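Local coordinates for protein nucleoporin NUP82 (Chaetomium thermophilum, PDB 5CWW) that probably serves as a structural component of the nuclear pore complex and as a docking partner for transport factors, as nucleoporins do, at residues Q119-P124 with A178-L183; G187-T192 with V201-T206; D376-D381 with L470-T475; S424-C429 with C440-G445. All coordinates share one frame; numbering follows the deposited sequence. Where two conformers were deposited one is given.

Interaction 1: Q119-P124 with A178-L183; sequences QLVMSP and AVWHPL
The indole N-H of Trp-180 reaches across to a backbone carbonyl: NE1 donates to Val-121 O over 3.2 Å, with 165° at the hydrogen. The oxygen sits at the ring edge, in its plane, whereas the donor stands well above the carbonyl plane. Trp-180 CG is anti to the carbonyl carbon (chi1 -61°), and the ring extends from there over Ser-123. Ser-123 CA makes a CH-pi contact, 3.5 Å from the centroid of the five-membered ring of Trp-180. Ser-123 CB lies over the middle of the indole on that face. The hydroxyl of Ser-123 serves other partners, Phe-128 O and Asp-127 OD1. Pro-124 meets the root of the same side chain at about a right angle, with its CD 3.6 Å from Trp-180 CB. Val-121 and Trp-180 run past each other in opposite directions, and Val-121 CG1 comes within 3.8 Å of Trp-180 CD1. Val-121 CG2 rests 3.4 Å from Ala-178 O. One water spans the other end of the contact. It donates to Gln-119 OE1 (2.8 Å) and accepts from Ala-178 N (3.1 Å). The two strand segments run 5° from parallel, with 7.6 Å between axes, so side chains and a water join them. This is the arrangement of the first strands of two neighbouring four-stranded blades in a beta-propeller.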
loop_
_atom_site.group_PDB
_atom_site.type_symbol
_atom_site.label_atom_id
_atom_site.label_comp_id
_atom_site.label_asym_id
_atom_site.label_seq_id
_atom_site.Cartn_x
_atom_site.Cartn_y
_atom_site.Cartn_z
ATOM N N GLN B 119 3.671 14.412 -0.988
ATOM C CA GLN B 119 4.010 13.643 0.205
ATOM C C GLN B 119 5.468 13.809 0.618
ATOM O O GLN B 119 6.367 13.858 -0.226
ATOM C CB GLN B 119 3.729 12.154 -0.019
ATOM C CG GLN B 119 2.335 11.831 -0.529
ATOM C CD GLN B 119 2.023 10.349 -0.442
ATOM O OE1 GLN B 119 2.207 9.724 0.604
ATOM N NE2 GLN B 119 1.559 9.774 -1.548
ATOM N N LEU B 120 5.679 13.895 1.928
ATOM C CA LEU B 120 7.007 13.828 2.529
ATOM C C LEU B 120 7.041 12.643 3.486
ATOM O O LEU B 120 6.197 12.547 4.377
ATOM C CB LEU B 120 7.344 15.118 3.278
ATOM C CG LEU B 120 7.272 16.421 2.483
ATOM C CD1 LEU B 120 7.513 17.610 3.406
ATOM C CD2 LEU B 120 8.275 16.412 1.344
ATOM N N VAL B 121 8.009 11.748 3.308
ATOM C CA VAL B 121 8.119 10.576 4.173
ATOM C C VAL B 121 9.511 10.477 4.782
ATOM O O VAL B 121 10.490 10.190 4.091
ATOM C CB VAL B 121 7.813 9.271 3.411
ATOM C CG1 VAL B 121 7.696 8.110 4.390
ATOM C CG2 VAL B 121 6.529 9.410 2.604
ATOM N N MET B 122 9.581 10.709 6.089
ATOM C CA MET B 122 10.830 10.635 6.832
ATOM C C MET B 122 11.300 9.191 6.936
ATOM O O MET B 122 10.493 8.285 7.132
ATOM C CB MET B 122 10.645 11.228 8.233
ATOM C CG MET B 122 11.934 11.406 9.021
ATOM S SD MET B 122 13.075 12.595 8.286
ATOM C CE MET B 122 12.118 14.107 8.388
ATOM N N SER B 123 12.608 8.983 6.826
ATOM C CA SER B 123 13.178 7.646 6.953
ATOM C C SER B 123 13.310 7.294 8.433
ATOM O O SER B 123 13.227 8.177 9.284
ATOM C CB SER B 123 14.531 7.569 6.245
ATOM O OG SER B 123 15.512 8.326 6.927
ATOM N N PRO B 124 13.514 6.003 8.748
ATOM C CA PRO B 124 13.571 5.548 10.145
ATOM C C PRO B 124 14.612 6.275 10.997
ATOM O O PRO B 124 14.294 6.707 12.104
ATOM C CB PRO B 124 13.925 4.063 10.013
ATOM C CG PRO B 124 13.406 3.674 8.678
ATOM C CD PRO B 124 13.610 4.876 7.805
ATOM N N ALA B 178 5.021 5.674 -0.566
ATOM C CA ALA B 178 6.437 5.453 -0.346
ATOM C C ALA B 178 6.636 5.189 1.134
ATOM O O ALA B 178 6.367 6.059 1.964
ATOM C CB ALA B 178 7.253 6.651 -0.799
ATOM N N VAL B 179 7.084 3.983 1.465
ATOM C CA VAL B 179 7.274 3.592 2.854
ATOM C C VAL B 179 8.616 2.903 3.021
ATOM O O VAL B 179 9.002 2.063 2.212
ATOM C CB VAL B 179 6.143 2.660 3.347
ATOM C CG1 VAL B 179 4.829 3.421 3.430
ATOM C CG2 VAL B 179 6.001 1.444 2.437
ATOM N N TRP B 180 9.332 3.280 4.072
ATOM C CA TRP B 180 10.649 2.724 4.335
ATOM C C TRP B 180 10.488 1.350 4.970
ATOM O O TRP B 180 9.599 1.143 5.795
ATOM C CB TRP B 180 11.455 3.661 5.239
ATOM C CG TRP B 180 11.681 5.012 4.615
ATOM C CD1 TRP B 180 10.859 6.102 4.698
ATOM C CD2 TRP B 180 12.792 5.410 3.800
ATOM N NE1 TRP B 180 11.393 7.154 3.990
ATOM C CE2 TRP B 180 12.579 6.754 3.430
ATOM C CE3 TRP B 180 13.945 4.762 3.350
ATOM C CZ2 TRP B 180 13.479 7.460 2.633
ATOM C CZ3 TRP B 180 14.837 5.465 2.556
ATOM C CH2 TRP B 180 14.598 6.799 2.206
ATOM N N HIS B 181 11.335 0.405 4.578
ATOM C CA HIS B 181 11.217 -0.950 5.098
ATOM C C HIS B 181 11.675 -0.996 6.559
ATOM O O HIS B 181 12.769 -0.535 6.871
ATOM C CB HIS B 181 12.031 -1.936 4.259
ATOM C CG HIS B 181 11.587 -3.357 4.414
ATOM N ND1 HIS B 181 11.708 -4.047 5.601
ATOM C CD2 HIS B 181 11.001 -4.209 3.542
ATOM C CE1 HIS B 181 11.227 -5.268 5.449
ATOM N NE2 HIS B 181 10.794 -5.393 4.208
ATOM N N PRO B 182 10.837 -1.542 7.460
ATOM C CA PRO B 182 11.179 -1.595 8.888
ATOM C C PRO B 182 12.501 -2.303 9.179
ATOM O O PRO B 182 13.114 -2.052 10.217
ATOM C CB PRO B 182 10.014 -2.384 9.501
ATOM C CG PRO B 182 8.896 -2.232 8.554
ATOM C CD PRO B 182 9.498 -2.100 7.195
ATOM N N LEU B 183 12.923 -3.183 8.276
ATOM C CA LEU B 183 14.102 -4.015 8.494
ATOM C C LEU B 183 15.241 -3.653 7.544
ATOM O O LEU B 183 16.238 -4.369 7.463
ATOM C CB LEU B 183 13.738 -5.491 8.325
ATOM C CG LEU B 183 12.567 -5.989 9.175
ATOM C CD1 LEU B 183 12.296 -7.459 8.892
ATOM C CD2 LEU B 183 12.823 -5.764 10.656
HETATM O O HOH W 1 3.113 7.199 1.296
#

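Interaction 2: G187-T192 with V201-T206; sequences GHALVT and VWELST
The indole of Trp-202 meets strand 189-194 with its edge. Thr-192 OG1 and Leu-190 O both lie in the plane of the ring. NE1 of Trp-202 donates to Thr-192 OG1 over 2.9 Å, almost straight at 173°. Thr-192 OG1 lies between its backbone N and carbonyl carbon (chi1 61°), where it meets the indole N-H. The Thr-192 side chain crosses the indole at about a right angle, and its CG2 is 3.5 Å from Trp-202 NE1. His-168 NE2 also bonds to Thr-192 OG1. The imidazole of His-188 stacks on Phe-128, and its NE2 hydrogen-bonds to Asp-127 OD2. In the backbone, Leu-190 and Trp-202 exchange two bonds, each 2.7 Å: Leu-190 N to Trp-202 O, and Trp-202 N to Leu-190 O. Leu-204 N continues the pattern to His-188 O at 3.0 Å. Ala-189, Val-191, Val-201 and Glu-203 share the face opposite that of Leu-190 and Trp-202, where Val-191 CG2 and Val-201 CG2 are 4.3 Å apart. A leucine in place of Trp-202 would probably leave Thr-192 OG1 without its indole donor and open a gap beside Thr-192 CG2. This propeller-blade hairpin thus gains a side-chain bond, and the buried indole N-H is satisfied by the neighbouring strand.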
loop_
_atom_site.group_PDB
_atom_site.type_symbol
_atom_site.label_atom_id
_atom_site.label_comp_id
_atom_site.label_asym_id
_atom_site.label_seq_id
_atom_site.Cartn_x
_atom_site.Cartn_y
_atom_site.Cartn_z
ATOM N N GLY B 187 18.126 1.847 7.627
ATOM C CA GLY B 187 16.869 2.497 7.305
ATOM C C GLY B 187 16.924 3.176 5.949
ATOM O O GLY B 187 16.291 4.212 5.739
ATOM N N HIS B 188 17.681 2.587 5.027
ATOM C CA HIS B 188 17.863 3.156 3.691
ATOM C C HIS B 188 17.195 2.325 2.595
ATOM O O HIS B 188 17.407 2.574 1.407
ATOM C CB HIS B 188 19.357 3.308 3.390
ATOM C CG HIS B 188 20.027 4.379 4.195
ATOM N ND1 HIS B 188 21.397 4.482 4.302
ATOM C CD2 HIS B 188 19.515 5.398 4.925
ATOM C CE1 HIS B 188 21.701 5.516 5.065
ATOM N NE2 HIS B 188 20.577 6.090 5.456
ATOM N N ALA B 189 16.384 1.349 2.994
ATOM C CA ALA B 189 15.598 0.570 2.045
ATOM C C ALA B 189 14.194 1.153 1.934
ATOM O O ALA B 189 13.473 1.253 2.930
ATOM C CB ALA B 189 15.541 -0.882 2.463
ATOM N N LEU B 190 13.817 1.538 0.718
ATOM C CA LEU B 190 12.534 2.183 0.458
ATOM C C LEU B 190 11.648 1.340 -0.452
ATOM O O LEU B 190 12.125 0.736 -1.413
ATOM C CB LEU B 190 12.751 3.559 -0.176
ATOM C CG LEU B 190 11.491 4.365 -0.506
ATOM C CD1 LEU B 190 10.752 4.766 0.761
ATOM C CD2 LEU B 190 11.847 5.592 -1.330
ATOM N N VAL B 191 10.357 1.307 -0.138
ATOM C CA VAL B 191 9.368 0.635 -0.968
ATOM C C VAL B 191 8.432 1.671 -1.574
ATOM O O VAL B 191 7.819 2.452 -0.848
ATOM C CB VAL B 191 8.536 -0.395 -0.173
ATOM C CG1 VAL B 191 7.488 -1.048 -1.068
ATOM C CG2 VAL B 191 9.439 -1.452 0.437
ATOM N N THR B 192 8.327 1.671 -2.900
ATOM C CA THR B 192 7.365 2.519 -3.592
ATOM C C THR B 192 6.283 1.652 -4.224
ATOM O O THR B 192 6.538 0.520 -4.635
ATOM C CB THR B 192 8.036 3.391 -4.678
ATOM O OG1 THR B 192 8.649 2.559 -5.675
ATOM C CG2 THR B 192 9.090 4.302 -4.058
ATOM N N VAL B 201 11.234 -2.249 -4.520
ATOM C CA VAL B 201 12.135 -2.106 -3.386
ATOM C C VAL B 201 13.446 -1.452 -3.834
ATOM O O VAL B 201 14.149 -1.983 -4.698
ATOM C CB VAL B 201 12.438 -3.470 -2.737
ATOM C CG1 VAL B 201 13.342 -3.296 -1.518
ATOM C CG2 VAL B 201 11.138 -4.184 -2.350
ATOM N N TRP B 202 13.764 -0.302 -3.247
ATOM C CA TRP B 202 15.009 0.410 -3.532
ATOM C C TRP B 202 15.912 0.366 -2.310
ATOM O O TRP B 202 15.482 0.715 -1.211
ATOM C CB TRP B 202 14.738 1.866 -3.915
ATOM C CG TRP B 202 13.586 2.062 -4.851
ATOM C CD1 TRP B 202 12.258 2.029 -4.535
ATOM C CD2 TRP B 202 13.656 2.346 -6.254
ATOM N NE1 TRP B 202 11.498 2.266 -5.655
ATOM C CE2 TRP B 202 12.333 2.464 -6.724
ATOM C CE3 TRP B 202 14.710 2.509 -7.159
ATOM C CZ2 TRP B 202 12.036 2.736 -8.058
ATOM C CZ3 TRP B 202 14.413 2.778 -8.484
ATOM C CH2 TRP B 202 13.088 2.889 -8.920
ATOM N N GLU B 203 17.159 -0.057 -2.501
ATOM C CA GLU B 203 18.127 -0.114 -1.409
ATOM C C GLU B 203 19.225 0.917 -1.634
ATOM O O GLU B 203 20.177 0.684 -2.379
ATOM C CB GLU B 203 18.707 -1.522 -1.294
ATOM C CG GLU B 203 17.648 -2.564 -0.941
ATOM C CD GLU B 203 18.198 -3.972 -0.873
ATOM O OE1 GLU B 203 19.172 -4.201 -0.128
ATOM O OE2 GLU B 203 17.653 -4.851 -1.574
ATOM N N LEU B 204 19.083 2.057 -0.966
ATOM C CA LEU B 204 19.848 3.253 -1.297
ATOM C C LEU B 204 21.238 3.300 -0.673
ATOM O O LEU B 204 21.435 2.925 0.482
ATOM C CB LEU B 204 19.065 4.497 -0.874
ATOM C CG LEU B 204 17.609 4.540 -1.339
ATOM C CD1 LEU B 204 16.923 5.790 -0.817
ATOM C CD2 LEU B 204 17.524 4.471 -2.859
ATOM N N SER B 205 22.195 3.772 -1.466
ATOM C CA SER B 205 23.541 4.054 -0.993
ATOM C C SER B 205 24.064 5.285 -1.719
ATOM O O SER B 205 24.121 5.313 -2.950
ATOM C CB SER B 205 24.469 2.862 -1.219
ATOM O OG SER B 205 25.802 3.182 -0.853
ATOM N N THR B 206 24.442 6.303 -0.955
ATOM C CA THR B 206 24.898 7.562 -1.531
ATOM C C THR B 206 26.235 7.413 -2.253
ATOM O O THR B 206 26.666 8.321 -2.963
ATOM C CB THR B 206 25.033 8.649 -0.450
ATOM O OG1 THR B 206 25.976 8.229 0.544
ATOM C CG2 THR B 206 23.688 8.912 0.208
#

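Interaction 3: D376-D381 with L470-T475; sequences DLNPED and LLTFQT
Leu-377 and Leu-471 lie side by side and point the same way, with Leu-377 CD1 3.8 Å from Leu-471 CD1. They pack where the short strand 374-376 adds in parallel to strand 469-476 of a propeller blade and forms the edge of the sheet. Asp-376 pairs with Leu-471 there, and their side chains share one face. Asp-376 N donates to Leu-470 O over 2.8 Å. Thr-472 OG1 is anti to its own carbonyl carbon (chi1 -50°). The torsion places OG1 beside the backbone N, and both donate to Asp-376 O, each over 3.0 Å. The N-H lies in the carbonyl plane, and the hydroxyl comes from above it. Leu-377 has a positive phi (57°), and the chain leaves the strand here. Pro-379 then crosses Thr-475 obliquely, and its CG is 3.5 Å from Thr-475 OG1. Asn-378 OD1 bonds to Lys-438. Asp-376 OD2 forms a salt bridge with a basic side chain of another protein's chain. Thr-475 pairs in parallel with a strand of that chain, so the sheet continues across the interface. A water closes the junction, donating to Leu-377 O at 2.7 Å and to Thr-472 O at 3.2 Å.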
loop_
_atom_site.group_PDB
_atom_site.type_symbol
_atom_site.label_atom_id
_atom_site.label_comp_id
_atom_site.label_asym_id
_atom_site.label_seq_id
_atom_site.Cartn_x
_atom_site.Cartn_y
_atom_site.Cartn_z
ATOM N N ASP B 376 -15.082 -10.779 7.419
ATOM C CA ASP B 376 -16.104 -11.493 8.176
ATOM C C ASP B 376 -16.887 -10.501 9.038
ATOM O O ASP B 376 -16.308 -9.571 9.601
ATOM C CB ASP B 376 -15.463 -12.584 9.039
ATOM C CG ASP B 376 -16.483 -13.518 9.659
ATOM O OD1 ASP B 376 -17.632 -13.570 9.175
ATOM O OD2 ASP B 376 -16.130 -14.206 10.641
ATOM N N LEU B 377 -18.202 -10.699 9.119
ATOM C CA LEU B 377 -19.105 -9.781 9.818
ATOM C C LEU B 377 -19.020 -8.357 9.268
ATOM O O LEU B 377 -19.214 -7.387 10.002
ATOM C CB LEU B 377 -18.812 -9.767 11.320
ATOM C CG LEU B 377 -18.854 -11.107 12.053
ATOM C CD1 LEU B 377 -18.685 -10.870 13.544
ATOM C CD2 LEU B 377 -20.149 -11.858 11.775
ATOM N N ASN B 378 -18.732 -8.236 7.976
ATOM C CA ASN B 378 -18.720 -6.933 7.323
ATOM C C ASN B 378 -20.115 -6.311 7.342
ATOM O O ASN B 378 -21.109 -7.022 7.201
ATOM C CB ASN B 378 -18.220 -7.068 5.885
ATOM C CG ASN B 378 -17.973 -5.728 5.225
ATOM O OD1 ASN B 378 -17.000 -5.043 5.536
ATOM N ND2 ASN B 378 -18.846 -5.353 4.294
ATOM N N PRO B 379 -20.201 -4.983 7.532
ATOM C CA PRO B 379 -21.512 -4.332 7.426
ATOM C C PRO B 379 -22.153 -4.570 6.064
ATOM O O PRO B 379 -21.463 -4.523 5.046
ATOM C CB PRO B 379 -21.189 -2.848 7.627
ATOM C CG PRO B 379 -19.908 -2.832 8.375
ATOM C CD PRO B 379 -19.143 -4.030 7.907
ATOM N N GLU B 380 -23.454 -4.834 6.050
ATOM C CA GLU B 380 -24.160 -5.092 4.803
ATOM C C GLU B 380 -24.733 -3.795 4.244
ATOM O O GLU B 380 -24.951 -2.832 4.982
ATOM C CB GLU B 380 -25.273 -6.124 5.017
ATOM C CG GLU B 380 -26.271 -5.764 6.108
ATOM C CD GLU B 380 -27.312 -6.847 6.325
ATOM O OE1 GLU B 380 -27.184 -7.929 5.714
ATOM O OE2 GLU B 380 -28.258 -6.615 7.107
ATOM N N ASP B 381 -24.952 -3.775 2.932
ATOM C CA ASP B 381 -25.509 -2.615 2.241
ATOM C C ASP B 381 -24.625 -1.377 2.386
ATOM O O ASP B 381 -25.119 -0.274 2.617
ATOM C CB ASP B 381 -26.921 -2.311 2.754
ATOM C CG ASP B 381 -27.866 -3.483 2.580
ATOM O OD1 ASP B 381 -27.633 -4.304 1.669
ATOM O OD2 ASP B 381 -28.842 -3.583 3.353
ATOM N N LEU B 470 -10.346 -11.544 7.399
ATOM C CA LEU B 470 -10.172 -10.656 8.539
ATOM C C LEU B 470 -11.501 -10.556 9.278
ATOM O O LEU B 470 -12.563 -10.681 8.667
ATOM C CB LEU B 470 -9.708 -9.269 8.096
ATOM C CG LEU B 470 -8.333 -9.179 7.430
ATOM C CD1 LEU B 470 -8.135 -7.802 6.812
ATOM C CD2 LEU B 470 -7.232 -9.480 8.434
ATOM N N LEU B 471 -11.436 -10.324 10.585
ATOM C CA LEU B 471 -12.636 -10.163 11.403
ATOM C C LEU B 471 -12.947 -8.687 11.603
ATOM O O LEU B 471 -12.192 -7.970 12.258
ATOM C CB LEU B 471 -12.464 -10.853 12.761
ATOM C CG LEU B 471 -13.574 -10.620 13.797
ATOM C CD1 LEU B 471 -14.927 -11.074 13.272
ATOM C CD2 LEU B 471 -13.244 -11.329 15.102
ATOM N N THR B 472 -14.062 -8.236 11.040
ATOM C CA THR B 472 -14.505 -6.866 11.244
ATOM C C THR B 472 -14.971 -6.707 12.685
ATOM O O THR B 472 -15.986 -7.277 13.083
ATOM C CB THR B 472 -15.649 -6.478 10.288
ATOM O OG1 THR B 472 -15.293 -6.820 8.943
ATOM C CG2 THR B 472 -15.935 -4.986 10.368
ATOM N N PHE B 473 -14.221 -5.939 13.467
ATOM C CA PHE B 473 -14.550 -5.735 14.869
ATOM C C PHE B 473 -15.474 -4.541 15.051
ATOM O O PHE B 473 -16.422 -4.592 15.835
ATOM C CB PHE B 473 -13.285 -5.533 15.702
ATOM C CG PHE B 473 -13.554 -4.939 17.051
ATOM C CD1 PHE B 473 -14.167 -5.688 18.041
ATOM C CD2 PHE B 473 -13.213 -3.625 17.323
ATOM C CE1 PHE B 473 -14.431 -5.139 19.281
ATOM C CE2 PHE B 473 -13.471 -3.070 18.562
ATOM C CZ PHE B 473 -14.083 -3.827 19.540
ATOM N N GLN B 474 -15.200 -3.470 14.315
ATOM C CA GLN B 474 -15.953 -2.235 14.467
ATOM C C GLN B 474 -15.875 -1.371 13.210
ATOM O O GLN B 474 -14.866 -1.368 12.503
ATOM C CB GLN B 474 -15.435 -1.463 15.683
ATOM C CG GLN B 474 -16.164 -0.168 15.962
ATOM C CD GLN B 474 -15.667 0.510 17.225
ATOM O OE1 GLN B 474 -14.588 0.196 17.729
ATOM N NE2 GLN B 474 -16.457 1.441 17.747
ATOM N N THR B 475 -16.955 -0.644 12.947
ATOM C CA THR B 475 -17.027 0.276 11.822
ATOM C C THR B 475 -17.734 1.543 12.277
ATOM O O THR B 475 -18.813 1.470 12.861
ATOM C CB THR B 475 -17.789 -0.334 10.626
ATOM O OG1 THR B 475 -17.249 -1.623 10.311
ATOM C CG2 THR B 475 -17.697 0.570 9.402
HETATM O O HOH W 2 -18.772 -5.927 12.247
#

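Interaction 4: S424-C429 with C440-G445; sequences SLNIIC and CLDIDG
Asn-426 and Asp-442 stand side by side, pointing the same way, at the open end of the hairpin. Asn-426 CB is 3.8 Å from Asp-442 CB, and the amide and carboxylate planes are nearly coplanar, 18° apart. Asn-426 ND2 donates to Asp-442 OD2 over 3.0 Å, in the amide plane and onto the anti lone pair of that oxygen. Asn-426 OD1 is held by Glu-397 N. On the face of the sheet that carries Ile-428 and Cys-440, Ile-428 meets Asp-442. Its CD1 is the bump that fills the corner beside Asp-442 CB, 4.0 Å away. On the face of Ile-427 and Leu-441 these two lie alongside each other, with Ile-427 CG1 3.9 Å from Leu-441 CD2. Leu-425 packs against the backbone after the strand, its CD2 3.6 Å from Asp-442 O. Leu-425 CD1 also comes near Ile-443 CD1. A water fits between the chains, accepting from Asn-426 N and donating to Asp-442 O at 2.7 Å. Asp-442 OD1 takes Gly-445 N at 2.8 Å, from above the carboxylate plane. Val-446 N is a further donor to OD2. An alanine in place of Asp-442 would probably leave Gly-445 N and Val-446 N without their carboxylate acceptor and the ND2 side of the Asn-426 amide less firmly held. Backbone bonds pair the strands: Asp-442 N to Asn-426 O, Ile-428 N to Cys-440 O, and Cys-440 N to Ile-428 O at 2.9 Å. The whole is an antiparallel beta hairpin inside a propeller blade. An inverse gamma turn is centred on Asp-442, whose OD1 also makes an Asx motif with Gly-445 N.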
loop_
_atom_site.group_PDB
_atom_site.type_symbol
_atom_site.label_atom_id
_atom_site.label_comp_id
_atom_site.label_asym_id
_atom_site.label_seq_id
_atom_site.Cartn_x
_atom_site.Cartn_y
_atom_site.Cartn_z
ATOM N N SER B 424 -1.517 -9.199 20.791
ATOM C CA SER B 424 -0.823 -10.232 20.027
ATOM C C SER B 424 -1.534 -10.551 18.709
ATOM O O SER B 424 -1.533 -11.695 18.257
ATOM C CB SER B 424 -0.689 -11.505 20.866
ATOM O OG SER B 424 -1.957 -11.967 21.298
ATOM N N LEU B 425 -2.133 -9.533 18.096
ATOM C CA LEU B 425 -2.809 -9.686 16.812
ATOM C C LEU B 425 -2.588 -8.447 15.965
ATOM O O LEU B 425 -2.539 -7.332 16.486
ATOM C CB LEU B 425 -4.312 -9.902 17.001
ATOM C CG LEU B 425 -4.810 -11.110 17.794
ATOM C CD1 LEU B 425 -6.295 -10.948 18.047
ATOM C CD2 LEU B 425 -4.535 -12.410 17.057
ATOM N N ASN B 426 -2.456 -8.638 14.659
ATOM C CA ASN B 426 -2.440 -7.511 13.742
ATOM C C ASN B 426 -3.805 -6.837 13.730
ATOM O O ASN B 426 -4.839 -7.512 13.741
ATOM C CB ASN B 426 -2.056 -7.948 12.326
ATOM C CG ASN B 426 -0.716 -8.649 12.274
ATOM O OD1 ASN B 426 0.313 -8.074 12.629
ATOM N ND2 ASN B 426 -0.717 -9.892 11.808
ATOM N N ILE B 427 -3.803 -5.510 13.738
ATOM C CA ILE B 427 -5.027 -4.738 13.590
ATOM C C ILE B 427 -4.949 -3.966 12.283
ATOM O O ILE B 427 -4.062 -3.133 12.093
ATOM C CB ILE B 427 -5.250 -3.767 14.765
ATOM C CG1 ILE B 427 -5.189 -4.526 16.097
ATOM C CG2 ILE B 427 -6.595 -3.061 14.616
ATOM C CD1 ILE B 427 -5.278 -3.643 17.329
ATOM N N ILE B 428 -5.870 -4.271 11.377
ATOM C CA ILE B 428 -5.907 -3.634 10.071
ATOM C C ILE B 428 -7.009 -2.583 10.063
ATOM O O ILE B 428 -8.194 -2.903 10.192
ATOM C CB ILE B 428 -6.131 -4.664 8.942
ATOM C CG1 ILE B 428 -4.916 -5.592 8.817
ATOM C CG2 ILE B 428 -6.336 -3.971 7.597
ATOM C CD1 ILE B 428 -4.827 -6.691 9.856
ATOM N N CYS B 429 -6.601 -1.325 9.934
ATOM C CA CYS B 429 -7.529 -0.202 9.927
ATOM C C CYS B 429 -7.699 0.312 8.500
ATOM O O CYS B 429 -6.712 0.527 7.790
ATOM C CB CYS B 429 -7.030 0.910 10.850
ATOM S SG CYS B 429 -6.645 0.347 12.532
ATOM N N CYS B 440 -10.331 -3.999 11.777
ATOM C CA CYS B 440 -10.348 -5.439 11.557
ATOM C C CYS B 440 -9.244 -6.129 12.342
ATOM O O CYS B 440 -8.158 -5.576 12.519
ATOM C CB CYS B 440 -10.198 -5.750 10.068
ATOM S SG CYS B 440 -11.396 -4.892 9.035
ATOM N N LEU B 441 -9.528 -7.345 12.799
ATOM C CA LEU B 441 -8.560 -8.138 13.542
ATOM C C LEU B 441 -8.118 -9.336 12.716
ATOM O O LEU B 441 -8.941 -10.035 12.121
ATOM C CB LEU B 441 -9.148 -8.607 14.870
ATOM C CG LEU B 441 -9.620 -7.511 15.827
ATOM C CD1 LEU B 441 -10.378 -8.126 16.999
ATOM C CD2 LEU B 441 -8.442 -6.680 16.320
ATOM N N ASP B 442 -6.810 -9.563 12.683
ATOM C CA ASP B 442 -6.245 -10.703 11.977
ATOM C C ASP B 442 -6.259 -11.932 12.879
ATOM O O ASP B 442 -5.259 -12.267 13.514
ATOM C CB ASP B 442 -4.825 -10.388 11.505
ATOM C CG ASP B 442 -4.201 -11.531 10.730
ATOM O OD1 ASP B 442 -4.949 -12.423 10.273
ATOM O OD2 ASP B 442 -2.961 -11.529 10.568
ATOM N N ILE B 443 -7.411 -12.593 12.927
ATOM C CA ILE B 443 -7.616 -13.758 13.781
ATOM C C ILE B 443 -6.797 -14.955 13.317
ATOM O O ILE B 443 -6.272 -15.713 14.132
ATOM C CB ILE B 443 -9.108 -14.164 13.812
ATOM C CG1 ILE B 443 -9.982 -12.980 14.239
ATOM C CG2 ILE B 443 -9.331 -15.356 14.734
ATOM C CD1 ILE B 443 -9.630 -12.395 15.594
ATOM N N ASP B 444 -6.691 -15.125 12.004
ATOM C CA ASP B 444 -6.027 -16.292 11.441
ATOM C C ASP B 444 -4.512 -16.136 11.458
ATOM O O ASP B 444 -3.784 -17.114 11.616
ATOM C CB ASP B 444 -6.527 -16.546 10.019
ATOM C CG ASP B 444 -7.988 -16.971 9.984
ATOM O OD1 ASP B 444 -8.443 -17.622 10.949
ATOM O OD2 ASP B 444 -8.682 -16.652 8.997
ATOM N N GLY B 445 -4.041 -14.906 11.291
ATOM C CA GLY B 445 -2.621 -14.621 11.358
ATOM C C GLY B 445 -1.948 -14.737 10.008
ATOM O O GLY B 445 -1.608 -15.834 9.565
HETATM O O HOH W 3 -2.717 -11.428 13.849
#

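The four contacts lie in this N-terminal propeller part of the protein. Interactions 1 and 2 are about 9 Å apart between centres and share the sheet that holds strands 175-180 and 189-194. Interaction 1 ties that blade to the one before it, and interaction 2 pairs strands within it. Along the chain interaction 1 closes before interaction 2 opens, and both precede interaction 3, within whose span interaction 4 falls. Interactions 3 and 4, about 13 Å apart between centres, share a later sheet through strands 437-441 and 469-476. Interactions 2 and 3 lie on opposite sides of the chain's centre. Interaction 3 extends its sheet into another protein's chain, and interaction 4 also touches that chain.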